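Local coordinates for fucolectin-related protein (Streptococcus pneumoniae, PDB 2WMF) that hydrolyses host carbohydrate antigens, probably of the blood-group type, through its family 98 glycoside hydrolase catalytic module, at residues 146-151 / 177-182; 210-215 / 239-244; 75-80 / 116-121. All coordinates share one frame; numbering follows the deposited sequence.

How the contacts relate
All three contacts pair neighbouring strands of one closed, eight-stranded parallel barrel. Along the chain contact 3 comes first (strands 74-79 and 115-121), then contact 1 (143-149 and 176-180), then contact 2 (207-212 and 237-243), so that together they take in six successive staves. Contact 1 sits between the others, its centre about 10 Å from each; the centres of contacts 2 and 3 are about 15 Å apart. The joints are direct: the Ser121 hydroxyl of contact 3 hydrogen-bonds to Ile149 O of contact 1, and Glu150 forms a salt bridge with Lys212 of contact 2. These links tie together the strand ends where barrel enzymes of this type usually carry their active sites.

Contact 1 of 3, residues 146-151 / 177-182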
ATOM      1  N   VAL A 146       7.530   1.953  17.050  1.00  9.14           N
ATOM      2  CA  VAL A 146       6.215   1.529  17.525  1.00  9.13           C
ATOM      3  C   VAL A 146       5.132   1.977  16.531  1.00  9.07           C
ATOM      4  O   VAL A 146       5.356   2.883  15.741  1.00  8.46           O
ATOM      5  CB  VAL A 146       5.884   2.060  18.932  1.00  9.07           C
ATOM      6  CG1 VAL A 146       6.923   1.529  19.919  1.00 10.17           C
ATOM      7  CG2 VAL A 146       5.793   3.600  18.988  1.00 10.48           C
ATOM      8  N   LEU A 147       3.962   1.360  16.650  1.00  8.44           N
ATOM      9  CA  LEU A 147       2.815   1.628  15.789  1.00  8.65           C
ATOM     10  C   LEU A 147       1.566   1.989  16.595  1.00  8.63           C
ATOM     11  O   LEU A 147       1.319   1.428  17.681  1.00  9.51           O
ATOM     12  CB  LEU A 147       2.484   0.419  14.952  1.00  9.81           C
ATOM     13  CG  LEU A 147       3.529   0.010  13.911  1.00  9.36           C
ATOM     14  CD1 LEU A 147       4.107  -1.370  14.200  1.00 12.98           C
ATOM     15  CD2 LEU A 147       2.915   0.136  12.491  1.00 12.74           C
ATOM     16  N   ASN A 148       0.817   2.947  16.030  1.00  9.15           N
ATOM     17  CA  ASN A 148      -0.538   3.253  16.420  1.00  9.06           C
ATOM     18  C   ASN A 148      -1.381   2.887  15.198  1.00  8.04           C
ATOM     19  O   ASN A 148      -1.132   3.389  14.092  1.00  9.31           O
ATOM     20  CB  ASN A 148      -0.650   4.742  16.701  1.00  9.32           C
ATOM     21  CG  ASN A 148      -2.045   5.193  17.106  1.00  9.91           C
ATOM     22  OD1 ASN A 148      -2.979   4.395  17.159  1.00  9.10           O
ATOM     23  ND2 ASN A 148      -2.184   6.488  17.418  1.00 11.50           N
ATOM     24  N   ILE A 149      -2.374   2.039  15.399  1.00  8.49           N
ATOM     25  CA  ILE A 149      -3.177   1.513  14.294  1.00  8.69           C
ATOM     26  C   ILE A 149      -4.659   1.606  14.597  1.00  9.52           C
ATOM     27  O   ILE A 149      -5.085   1.076  15.603  1.00 10.16           O
ATOM     28  CB  ILE A 149      -2.814   0.006  14.010  1.00  8.14           C
ATOM     29  CG1 ILE A 149      -1.332  -0.169  13.681  1.00  9.31           C
ATOM     30  CG2 ILE A 149      -3.630  -0.539  12.806  1.00 10.71           C
ATOM     31  CD1 ILE A 149      -0.907  -1.621  13.379  1.00 11.16           C
ATOM     32  N   GLU A 150      -5.415   2.287  13.721  1.00  9.24           N
ATOM     33  CA  GLU A 150      -6.889   2.168  13.626  1.00  8.87           C
ATOM     34  C   GLU A 150      -7.669   2.816  14.773  1.00  8.82           C
ATOM     35  O   GLU A 150      -7.869   2.209  15.808  1.00  8.40           O
ATOM     36  CB  GLU A 150      -7.357   0.719  13.511  1.00  8.84           C
ATOM     37  CG  GLU A 150      -8.841   0.601  13.206  1.00  9.30           C
ATOM     38  CD  GLU A 150      -9.273  -0.873  13.165  1.00 11.03           C
ATOM     39  OE1 GLU A 150      -8.669  -1.696  12.413  1.00 11.91           O
ATOM     40  OE2 GLU A 150     -10.194  -1.219  13.946  1.00 14.21           O
ATOM     41  N   ASN A 151      -8.213   4.000  14.505  1.00  9.07           N
ATOM     42  CA  ASN A 151      -8.999   4.759  15.484  1.00  8.85           C
ATOM     43  C   ASN A 151     -10.178   5.518  14.889  1.00  8.92           C
ATOM     44  O   ASN A 151     -10.863   6.217  15.603  1.00  8.76           O
ATOM     45  CB  ASN A 151      -8.093   5.774  16.208  1.00  8.92           C
ATOM     46  CG  ASN A 151      -6.922   5.133  16.901  1.00  8.24           C
ATOM     47  OD1 ASN A 151      -7.042   4.693  18.033  1.00 10.13           O
ATOM     48  ND2 ASN A 151      -5.770   5.075  16.207  1.00  7.30           N
ATOM     49  N   PHE A 177       7.930   6.311  14.807  1.00  7.76           N
ATOM     50  CA  PHE A 177       6.545   6.187  15.225  1.00  7.82           C
ATOM     51  C   PHE A 177       5.734   6.117  13.943  1.00  7.35           C
ATOM     52  O   PHE A 177       5.775   7.036  13.108  1.00  7.43           O
ATOM     53  CB  PHE A 177       6.112   7.393  16.063  1.00  8.10           C
ATOM     54  CG  PHE A 177       4.700   7.282  16.657  1.00  9.00           C
ATOM     55  CD1 PHE A 177       4.508   6.659  17.867  1.00  8.70           C
ATOM     56  CD2 PHE A 177       3.583   7.731  15.941  1.00  8.27           C
ATOM     57  CE1 PHE A 177       3.245   6.520  18.429  1.00  7.88           C
ATOM     58  CE2 PHE A 177       2.322   7.621  16.478  1.00  9.19           C
ATOM     59  CZ  PHE A 177       2.138   6.999  17.707  1.00  8.88           C
ATOM     60  N   ILE A 178       4.996   5.019  13.797  1.00  7.45           N
ATOM     61  CA  ILE A 178       4.226   4.738  12.551  1.00  8.44           C
ATOM     62  C   ILE A 178       2.739   4.713  12.902  1.00  8.35           C
ATOM     63  O   ILE A 178       2.297   3.863  13.687  1.00  8.53           O
ATOM     64  CB  ILE A 178       4.658   3.426  11.875  1.00  8.43           C
ATOM     65  CG1 ILE A 178       6.171   3.452  11.600  1.00  9.13           C
ATOM     66  CG2 ILE A 178       3.841   3.180  10.552  1.00  8.03           C
ATOM     67  CD1 ILE A 178       6.687   2.242  10.862  1.00 10.90           C
ATOM     68  N   TRP A 179       1.991   5.640  12.295  1.00  9.15           N
ATOM     69  CA  TRP A 179       0.552   5.800  12.581  1.00  7.86           C
ATOM     70  C   TRP A 179      -0.300   5.432  11.349  1.00  7.90           C
ATOM     71  O   TRP A 179      -0.277   6.155  10.371  1.00  9.00           O
ATOM     72  CB  TRP A 179       0.238   7.252  13.019  1.00  8.88           C
ATOM     73  CG  TRP A 179      -1.130   7.450  13.623  1.00  8.77           C
ATOM     74  CD1 TRP A 179      -2.234   6.641  13.481  1.00  9.27           C
ATOM     75  CD2 TRP A 179      -1.540   8.540  14.451  1.00  8.75           C
ATOM     76  NE1 TRP A 179      -3.295   7.169  14.158  1.00  7.90           N
ATOM     77  CE2 TRP A 179      -2.906   8.341  14.754  1.00  9.19           C
ATOM     78  CE3 TRP A 179      -0.886   9.680  14.958  1.00  9.20           C
ATOM     79  CZ2 TRP A 179      -3.616   9.224  15.578  1.00  8.59           C
ATOM     80  CZ3 TRP A 179      -1.574  10.553  15.751  1.00  9.56           C
ATOM     81  CH2 TRP A 179      -2.939  10.329  16.053  1.00  9.72           C
ATOM     82  N   HIS A 180      -1.013   4.304  11.407  1.00  6.84           N
ATOM     83  CA  HIS A 180      -1.922   3.879  10.331  1.00  7.51           C
ATOM     84  C   HIS A 180      -3.343   4.280  10.709  1.00  8.00           C
ATOM     85  O   HIS A 180      -3.882   3.877  11.763  1.00  9.33           O
ATOM     86  CB  HIS A 180      -1.908   2.349  10.156  1.00  6.90           C
ATOM     87  CG  HIS A 180      -0.657   1.790   9.545  1.00  8.11           C
ATOM     88  ND1 HIS A 180      -0.360   1.894   8.200  1.00  9.81           N
ATOM     89  CD2 HIS A 180       0.331   1.041  10.094  1.00  8.49           C
ATOM     90  CE1 HIS A 180       0.776   1.257   7.953  1.00  9.40           C
ATOM     91  NE2 HIS A 180       1.213   0.719   9.077  1.00  8.99           N
ATOM     92  N   ASP A 181      -3.991   5.056   9.839  1.00  7.89           N
ATOM     93  CA  ASP A 181      -5.381   5.484  10.090  1.00  8.09           C
ATOM     94  C   ASP A 181      -5.970   6.045   8.804  1.00  7.74           C
ATOM     95  O   ASP A 181      -5.306   6.045   7.757  1.00  7.42           O
ATOM     96  CB  ASP A 181      -5.463   6.467  11.288  1.00  7.87           C
ATOM     97  CG  ASP A 181      -6.272   5.929  12.432  1.00  9.11           C
ATOM     98  OD1 ASP A 181      -7.274   5.228  12.151  1.00  9.36           O
ATOM     99  OD2 ASP A 181      -5.874   6.176  13.612  1.00  8.51           O
ATOM    100  N   HIS A 182      -7.228   6.448   8.859  1.00  8.41           N
ATOM    101  CA  HIS A 182      -7.989   6.668   7.639  1.00  8.00           C
ATOM    102  C   HIS A 182      -9.093   7.693   7.845  1.00  8.77           C
ATOM    103  O   HIS A 182      -9.536   7.912   8.983  1.00  7.56           O
ATOM    104  CB  HIS A 182      -8.585   5.343   7.157  1.00  7.85           C
ATOM    105  CG  HIS A 182      -8.612   5.221   5.682  1.00  7.86           C
ATOM    106  ND1 HIS A 182      -9.753   5.261   4.912  1.00 11.66           N
ATOM    107  CD2 HIS A 182      -7.578   5.131   4.816  1.00  5.14           C
ATOM    108  CE1 HIS A 182      -9.421   5.145   3.639  1.00  6.03           C
ATOM    109  NE2 HIS A 182      -8.105   5.084   3.555  1.00 10.56           N
TER
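Asn151 and Asp181 make the polar knot of this contact, at the C-terminal end of the paired strands. The carboxylate of Asp181 takes two bonds from one residue: Asn151 N reaches OD1 at 2.8 Å on its syn lone pair, and Asn151 ND2 reaches OD2, also at 2.8 Å, with OD2 lying in the amide plane. Trp179 NE1 donates to Asp181 OD2 as well, at 2.8 Å, but on the anti side, so two donors grip that one oxygen. The second hydrogen of Asn151 ND2 goes to Asn148 OD1 at 3.0 Å. The chain of bonds fixes the amide of Asn151 and the tilt of the indole together.

The aromatic rings meet the other strand as follows. Asn148 and Trp179 both hold CG anti to the backbone N (chi1 179° and -167°), which lays them side by side. Asn148 ND2 rests over one indole face, 3.3 Å from Trp179 CE2, with amide and ring planes only 20° apart, while Asn148 CB makes a CH-pi contact with the five-membered ring. Farther back along the strand, Val146 CG2 leans on Phe177 CD1 at 3.5 Å.

On the reverse face of the sheet Leu147 CD2 touches both Ile178 CG2 and the edge of the His180 ring, 3.6 Å from His180 CD2. Four backbone hydrogen bonds run between the strands in the staggered parallel pattern, from Ile178 N to Val146 O at one end to Glu150 N to His180 O at the other.

The pair closes the beta-alpha-beta unit of strand 143-149, helix 159-172 and strand 176-180. Phe177 and Trp179 pack against that helix, Leu147 and His180 face the barrel interior, and strands 115-121 and 207-212 flank the two.

Contact 2 of 3, residues 210-215 / 239-244; sequences ATKNTP and GSSTDT
Lys212 and Asp243 meet near the C-terminal ends of strands 207-212 and 237-243, and the lysine chain leads to the meeting point. Its CB leaves the backbone on the sheet face shared with Ala210 and Ser241. CG, held opposite the backbone N (chi1 -175°), passes Ser241 CB at 4.1 Å. CD and CE run on nearly extended beside Ile149 of contact 1. A bend at the last torsion (-79°) then swings NZ to Thr214 OG1, 2.8 Å away. NZ also forms a salt bridge with Asp243 OD2, rather long at 3.6 Å, and a second one with Glu150; water 2 bridges NZ and OD2.

Thr214 OG1 donates to Asp243 OD2, a short bond of 2.5 Å on the anti lone pair. The hydroxyl thus accepts from the lysine and donates to the aspartate. Asp243 OD1 turns instead to Trp245 N, capping the turn into helix 245-249.

Behind this cluster, Thr211 N binds Gly239 O and Ser241 N binds Thr211 O. Beyond them water 1 links Asn213 N with Ser241 O and also meets Thr211 OG1.

Strands 207-212 and 237-243, joined by helix 219-231, are neighbours in the closed eight-stranded parallel barrel of a (beta/alpha)8 fold, and the cluster lies at their C-terminal ends, where such enzymes usually carry the active site.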
ATOM      1  N   ALA A 210       0.389   7.092   7.712  1.00  7.24           N
ATOM      2  CA  ALA A 210       0.019   6.056   6.743  1.00  7.08           C
ATOM      3  C   ALA A 210      -1.467   5.766   6.712  1.00  7.01           C
ATOM      4  O   ALA A 210      -2.167   5.894   7.704  1.00  7.70           O
ATOM      5  CB  ALA A 210       0.843   4.745   7.013  1.00  7.54           C
ATOM      6  N   THR A 211      -1.924   5.338   5.547  1.00  7.20           N
ATOM      7  CA  THR A 211      -3.322   5.076   5.367  1.00  7.00           C
ATOM      8  C   THR A 211      -3.705   3.696   5.946  1.00  6.95           C
ATOM      9  O   THR A 211      -2.866   2.870   6.294  1.00  6.83           O
ATOM     10  CB  THR A 211      -3.695   5.120   3.844  1.00  7.90           C
ATOM     11  OG1 THR A 211      -3.133   3.964   3.194  1.00  8.23           O
ATOM     12  CG2 THR A 211      -3.174   6.415   3.153  1.00  6.75           C
ATOM     13  N   LYS A 212      -4.995   3.447   6.007  1.00  7.13           N
ATOM     14  CA  LYS A 212      -5.531   2.119   6.363  1.00  7.63           C
ATOM     15  C   LYS A 212      -6.969   2.001   5.847  1.00  6.23           C
ATOM     16  O   LYS A 212      -7.939   2.330   6.556  1.00  7.17           O
ATOM     17  CB  LYS A 212      -5.500   1.885   7.864  1.00  8.10           C
ATOM     18  CG  LYS A 212      -5.951   0.452   8.279  1.00  8.39           C
ATOM     19  CD  LYS A 212      -5.835   0.152   9.774  1.00  9.64           C
ATOM     20  CE  LYS A 212      -5.981  -1.369  10.008  1.00  9.47           C
ATOM     21  NZ  LYS A 212      -7.416  -1.773   9.959  1.00  8.75           N
ATOM     22  N   ASN A 213      -7.088   1.494   4.618  1.00  6.30           N
ATOM     23  CA  ASN A 213      -8.336   1.613   3.839  1.00  7.32           C
ATOM     24  C   ASN A 213      -9.449   0.582   4.096  1.00  7.86           C
ATOM     25  O   ASN A 213     -10.408   0.467   3.316  1.00  8.58           O
ATOM     26  CB  ASN A 213      -8.016   1.801   2.361  1.00  8.56           C
ATOM     27  CG  ASN A 213      -7.333   0.643   1.732  1.00  6.67           C
ATOM     28  OD1 ASN A 213      -7.143  -0.420   2.348  1.00  7.77           O
ATOM     29  ND2 ASN A 213      -6.932   0.834   0.453  1.00  7.48           N
ATOM     30  N   THR A 214      -9.363  -0.060   5.241  1.00  7.52           N
ATOM     31  CA  THR A 214     -10.396  -0.946   5.781  1.00  7.91           C
ATOM     32  C   THR A 214     -11.848  -0.416   5.713  1.00  8.79           C
ATOM     33  O   THR A 214     -12.740  -1.203   5.347  1.00  9.05           O
ATOM     34  CB  THR A 214     -10.078  -1.241   7.281  1.00  8.36           C
ATOM     35  OG1 THR A 214      -8.663  -1.476   7.458  1.00  8.06           O
ATOM     36  CG2 THR A 214     -10.878  -2.448   7.814  1.00  9.69           C
ATOM     37  N   PRO A 215     -12.089   0.839   6.154  1.00  9.06           N
ATOM     38  CA  PRO A 215     -13.485   1.274   6.301  1.00  8.25           C
ATOM     39  C   PRO A 215     -14.189   1.694   5.013  1.00  8.27           C
ATOM     40  O   PRO A 215     -15.305   2.236   5.068  1.00  9.00           O
ATOM     41  CB  PRO A 215     -13.389   2.454   7.273  1.00  8.97           C
ATOM     42  CG  PRO A 215     -12.055   3.097   6.893  1.00  8.57           C
ATOM     43  CD  PRO A 215     -11.165   1.914   6.610  1.00  8.63           C
ATOM     44  N   GLY A 239       3.027   6.157   4.047  1.00  7.28           N
ATOM     45  CA  GLY A 239       2.731   4.892   3.411  1.00  7.97           C
ATOM     46  C   GLY A 239       1.334   4.395   3.693  1.00  7.10           C
ATOM     47  O   GLY A 239       0.404   5.208   3.808  1.00  7.42           O
ATOM     48  N   SER A 240       1.207   3.068   3.776  1.00  7.55           N
ATOM     49  CA  SER A 240      -0.094   2.401   3.830  1.00  7.54           C
ATOM     50  C   SER A 240      -0.082   1.123   4.603  1.00  7.17           C
ATOM     51  O   SER A 240       0.920   0.395   4.623  1.00  7.64           O
ATOM     52  CB  SER A 240      -0.524   2.041   2.385  1.00  7.26           C
ATOM     53  OG  SER A 240       0.540   1.349   1.692  1.00  9.24           O
ATOM     54  N   SER A 241      -1.242   0.829   5.216  1.00  7.84           N
ATOM     55  CA  SER A 241      -1.607  -0.540   5.562  1.00  7.24           C
ATOM     56  C   SER A 241      -2.678  -0.933   4.554  1.00  6.94           C
ATOM     57  O   SER A 241      -3.784  -0.409   4.570  1.00  7.80           O
ATOM     58  CB  SER A 241      -2.196  -0.673   6.961  1.00  7.62           C
ATOM     59  OG  SER A 241      -2.743  -1.968   7.142  1.00 10.90           O
ATOM     60  N   THR A 242      -2.325  -1.846   3.675  1.00  7.76           N
ATOM     61  CA  THR A 242      -3.203  -2.341   2.604  1.00  6.95           C
ATOM     62  C   THR A 242      -3.988  -3.509   3.211  1.00  7.59           C
ATOM     63  O   THR A 242      -3.391  -4.547   3.529  1.00  8.07           O
ATOM     64  CB  THR A 242      -2.381  -2.831   1.380  1.00  7.50           C
ATOM     65  OG1 THR A 242      -1.740  -1.727   0.743  1.00  8.29           O
ATOM     66  CG2 THR A 242      -3.259  -3.543   0.372  1.00  8.04           C
ATOM     67  N   ASP A 243      -5.312  -3.337   3.363  1.00  7.69           N
ATOM     68  CA  ASP A 243      -6.099  -4.277   4.175  1.00  7.40           C
ATOM     69  C   ASP A 243      -7.116  -5.041   3.334  1.00  7.14           C
ATOM     70  O   ASP A 243      -8.093  -4.457   2.864  1.00  7.36           O
ATOM     71  CB  ASP A 243      -6.786  -3.552   5.340  1.00  7.47           C
ATOM     72  CG  ASP A 243      -7.513  -4.493   6.285  1.00  8.06           C
ATOM     73  OD1 ASP A 243      -7.386  -5.725   6.120  1.00  9.03           O
ATOM     74  OD2 ASP A 243      -8.155  -3.951   7.219  1.00 10.20           O
ATOM     75  N   THR A 244      -6.909  -6.343   3.215  1.00  7.62           N
ATOM     76  CA  THR A 244      -7.807  -7.198   2.386  1.00  7.42           C
ATOM     77  C   THR A 244      -9.168  -7.444   3.084  1.00  7.46           C
ATOM     78  O   THR A 244     -10.095  -7.943   2.450  1.00  8.17           O
ATOM     79  CB  THR A 244      -7.170  -8.521   2.004  1.00  8.16           C
ATOM     80  OG1 THR A 244      -6.885  -9.274   3.178  1.00  8.39           O
ATOM     81  CG2 THR A 244      -5.847  -8.293   1.160  1.00  7.70           C
TER
HETATM   82  O   HOH W   1      -4.602   1.573   2.838  1.00  8.37           O
HETATM   83  O   HOH W   2      -8.165  -4.566   9.797  1.00 12.13           O

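Contact 3 of 3, residues 75-80 / 116-121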
ATOM      1  N   ALA A  75      11.110  -5.367   8.321  1.00  8.95           N
ATOM      2  CA  ALA A  75      10.989  -5.543   9.736  1.00  9.17           C
ATOM      3  C   ALA A  75       9.703  -6.294  10.035  1.00  9.15           C
ATOM      4  O   ALA A  75       8.797  -6.362   9.193  1.00 10.05           O
ATOM      5  CB  ALA A  75      10.997  -4.214  10.470  1.00  9.87           C
ATOM      6  N   ILE A  76       9.638  -6.808  11.239  1.00  9.15           N
ATOM      7  CA  ILE A  76       8.498  -7.547  11.740  1.00  8.35           C
ATOM      8  C   ILE A  76       7.693  -6.705  12.735  1.00 10.06           C
ATOM      9  O   ILE A  76       8.231  -6.131  13.704  1.00 11.49           O
ATOM     10  CB  ILE A  76       8.928  -8.872  12.418  1.00  9.15           C
ATOM     11  CG1 ILE A  76       9.745  -9.735  11.440  1.00  9.61           C
ATOM     12  CG2 ILE A  76       7.703  -9.622  12.950  1.00 10.51           C
ATOM     13  CD1 ILE A  76       9.022 -10.093  10.127  1.00 11.08           C
ATOM     14  N   GLU A  77       6.392  -6.620  12.486  1.00  9.81           N
ATOM     15  CA  GLU A  77       5.460  -5.930  13.399  1.00  9.30           C
ATOM     16  C   GLU A  77       4.969  -6.959  14.430  1.00  9.50           C
ATOM     17  O   GLU A  77       4.686  -8.107  14.085  1.00  9.95           O
ATOM     18  CB  GLU A  77       4.244  -5.371  12.629  1.00  9.29           C
ATOM     19  CG  GLU A  77       3.047  -5.069  13.561  1.00 10.90           C
ATOM     20  CD  GLU A  77       1.746  -4.763  12.863  1.00 10.84           C
ATOM     21  OE1 GLU A  77       1.754  -4.045  11.862  1.00 11.44           O
ATOM     22  OE2 GLU A  77       0.657  -5.208  13.352  1.00 11.44           O
ATOM     23  N   LEU A  78       4.971  -6.548  15.696  1.00  9.98           N
ATOM     24  CA  LEU A  78       4.511  -7.370  16.790  1.00 10.31           C
ATOM     25  C   LEU A  78       3.274  -6.742  17.377  1.00 10.79           C
ATOM     26  O   LEU A  78       3.346  -5.726  18.007  1.00 10.62           O
ATOM     27  CB  LEU A  78       5.595  -7.517  17.865  1.00 11.28           C
ATOM     28  CG  LEU A  78       6.836  -8.333  17.443  1.00 11.72           C
ATOM     29  CD1 LEU A  78       7.964  -8.107  18.503  1.00 12.65           C
ATOM     30  CD2 LEU A  78       6.546  -9.833  17.309  1.00 14.67           C
ATOM     31  N   HIS A  79       2.125  -7.381  17.139  1.00 10.81           N
ATOM     32  CA  HIS A  79       0.825  -6.908  17.580  1.00 10.46           C
ATOM     33  C   HIS A  79       0.337  -7.829  18.715  1.00 11.00           C
ATOM     34  O   HIS A  79       0.197  -9.027  18.514  1.00 11.31           O
ATOM     35  CB  HIS A  79      -0.202  -6.944  16.418  1.00 10.36           C
ATOM     36  CG  HIS A  79      -1.447  -6.143  16.688  1.00 11.30           C
ATOM     37  ND1 HIS A  79      -2.077  -6.108  17.920  1.00 12.97           N
ATOM     38  CD2 HIS A  79      -2.170  -5.336  15.875  1.00 11.94           C
ATOM     39  CE1 HIS A  79      -3.124  -5.292  17.841  1.00 12.36           C
ATOM     40  NE2 HIS A  79      -3.190  -4.800  16.617  1.00 11.18           N
ATOM     41  N   PRO A  80       0.100  -7.266  19.906  1.00 11.05           N
ATOM     42  CA  PRO A  80      -0.216  -8.137  21.033  1.00 11.61           C
ATOM     43  C   PRO A  80      -1.544  -8.875  20.872  1.00 12.14           C
ATOM     44  O   PRO A  80      -1.707  -9.951  21.447  1.00 13.00           O
ATOM     45  CB  PRO A  80      -0.228  -7.176  22.238  1.00 11.41           C
ATOM     46  CG  PRO A  80      -0.535  -5.811  21.641  1.00 11.28           C
ATOM     47  CD  PRO A  80       0.127  -5.835  20.285  1.00 10.81           C
ATOM     48  N   PHE A 116       8.989  -3.770  15.297  1.00 10.25           N
ATOM     49  CA  PHE A 116       8.175  -2.652  15.764  1.00 10.02           C
ATOM     50  C   PHE A 116       7.016  -3.216  16.606  1.00 10.81           C
ATOM     51  O   PHE A 116       6.458  -4.215  16.230  1.00 12.19           O
ATOM     52  CB  PHE A 116       7.539  -1.926  14.551  1.00  9.87           C
ATOM     53  CG  PHE A 116       8.515  -1.097  13.748  1.00  8.89           C
ATOM     54  CD1 PHE A 116       8.538   0.271  13.868  1.00 10.69           C
ATOM     55  CD2 PHE A 116       9.363  -1.707  12.831  1.00 10.16           C
ATOM     56  CE1 PHE A 116       9.425   1.049  13.109  1.00 10.25           C
ATOM     57  CE2 PHE A 116      10.276  -0.937  12.056  1.00 10.57           C
ATOM     58  CZ  PHE A 116      10.307   0.436  12.227  1.00  8.92           C
ATOM     59  N   LEU A 117       6.695  -2.554  17.716  1.00  9.35           N
ATOM     60  CA  LEU A 117       5.622  -2.962  18.623  1.00  9.76           C
ATOM     61  C   LEU A 117       4.385  -2.113  18.367  1.00  9.76           C
ATOM     62  O   LEU A 117       4.481  -0.901  18.281  1.00  8.96           O
ATOM     63  CB  LEU A 117       6.003  -2.768  20.089  1.00 10.56           C
ATOM     64  CG  LEU A 117       7.291  -3.381  20.623  1.00 11.40           C
ATOM     65  CD1 LEU A 117       7.411  -3.041  22.124  1.00 12.30           C
ATOM     66  CD2 LEU A 117       7.284  -4.865  20.330  1.00 13.97           C
ATOM     67  N   VAL A 118       3.225  -2.756  18.257  1.00  9.43           N
ATOM     68  CA  VAL A 118       1.941  -2.040  18.232  1.00  9.97           C
ATOM     69  C   VAL A 118       1.583  -1.732  19.683  1.00  9.64           C
ATOM     70  O   VAL A 118       1.308  -2.659  20.457  1.00 10.91           O
ATOM     71  CB  VAL A 118       0.809  -2.856  17.596  1.00 10.14           C
ATOM     72  CG1 VAL A 118      -0.488  -2.040  17.622  1.00 10.00           C
ATOM     73  CG2 VAL A 118       1.175  -3.325  16.142  1.00 10.52           C
ATOM     74  N   ILE A 119       1.648  -0.461  20.051  1.00  9.37           N
ATOM     75  CA  ILE A 119       1.365  -0.017  21.431  1.00  9.84           C
ATOM     76  C   ILE A 119       0.113   0.832  21.588  1.00  8.84           C
ATOM     77  O   ILE A 119      -0.280   1.128  22.714  1.00  9.61           O
ATOM     78  CB  ILE A 119       2.570   0.679  22.101  1.00  9.51           C
ATOM     79  CG1 ILE A 119       2.835   2.064  21.481  1.00 10.14           C
ATOM     80  CG2 ILE A 119       3.848  -0.263  22.008  1.00 11.43           C
ATOM     81  CD1 ILE A 119       3.846   2.866  22.265  1.00 12.16           C
ATOM     82  N   MET A 120      -0.507   1.222  20.467  1.00  8.95           N
ATOM     83  CA  MET A 120      -1.737   1.986  20.479  1.00  9.19           C
ATOM     84  C   MET A 120      -2.699   1.453  19.412  1.00  8.69           C
ATOM     85  O   MET A 120      -2.268   1.132  18.316  1.00  8.58           O
ATOM     86  CB  MET A 120      -1.487   3.479  20.168  1.00  9.20           C
ATOM     87  CG  MET A 120      -0.784   4.309  21.260  1.00  9.74           C
ATOM     88  SD  MET A 120      -0.545   6.009  20.767  1.00 10.06           S
ATOM     89  CE  MET A 120      -2.184   6.700  21.040  1.00 10.68           C
ATOM     90  N   SER A 121      -3.981   1.303  19.792  1.00  8.19           N
ATOM     91  CA  SER A 121      -5.017   0.919  18.846  1.00  9.43           C
ATOM     92  C   SER A 121      -6.422   1.121  19.429  1.00  9.08           C
ATOM     93  O   SER A 121      -6.611   1.082  20.648  1.00 10.44           O
ATOM     94  CB  SER A 121      -4.866  -0.543  18.446  1.00  8.84           C
ATOM     95  OG  SER A 121      -5.707  -0.857  17.344  1.00 10.66           O
TER
HETATM   96  O   HOH W   3      -5.384  -3.209  15.921  1.00 15.88           O
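Val118 reaches across to Glu77 and His79 with its two methyls. CG1, anti to the backbone N (chi1 180°), stands over the centre of the His79 ring, 4.0 Å from the centroid, in a CH-pi contact. CG2 touches Glu77 OE2 at 3.4 Å; the other carboxylate oxygen, OE1, accepts from Asn291 ND2 farther round the barrel. Ala75 CB lies at the edge of the Phe116 ring, in its plane, on the Glu77 side; on the other face of the sheet Leu78 CD1 meets Leu117 CD2 at 3.8 Å.

Helix 95-111 connects the two strands, so this is one right-handed beta-alpha-beta crossover of the (beta/alpha)8 barrel. Leu78 and Pro80 look out at the helix; Glu77 and Phe116 turn into the barrel.

Three backbone hydrogen bonds hold the strands in parallel register: Phe116 N to Ile76 O, Leu78 N to Phe116 O at 2.8 Å, and Val118 N to Leu78 O, almost straight at 176°. At the C-terminal end, water 3 lies in the His79 ring plane, 2.8 Å from NE2, and donates to Ser121 OG, while His79 ND1 accepts a hydrogen bond from Ala81 N.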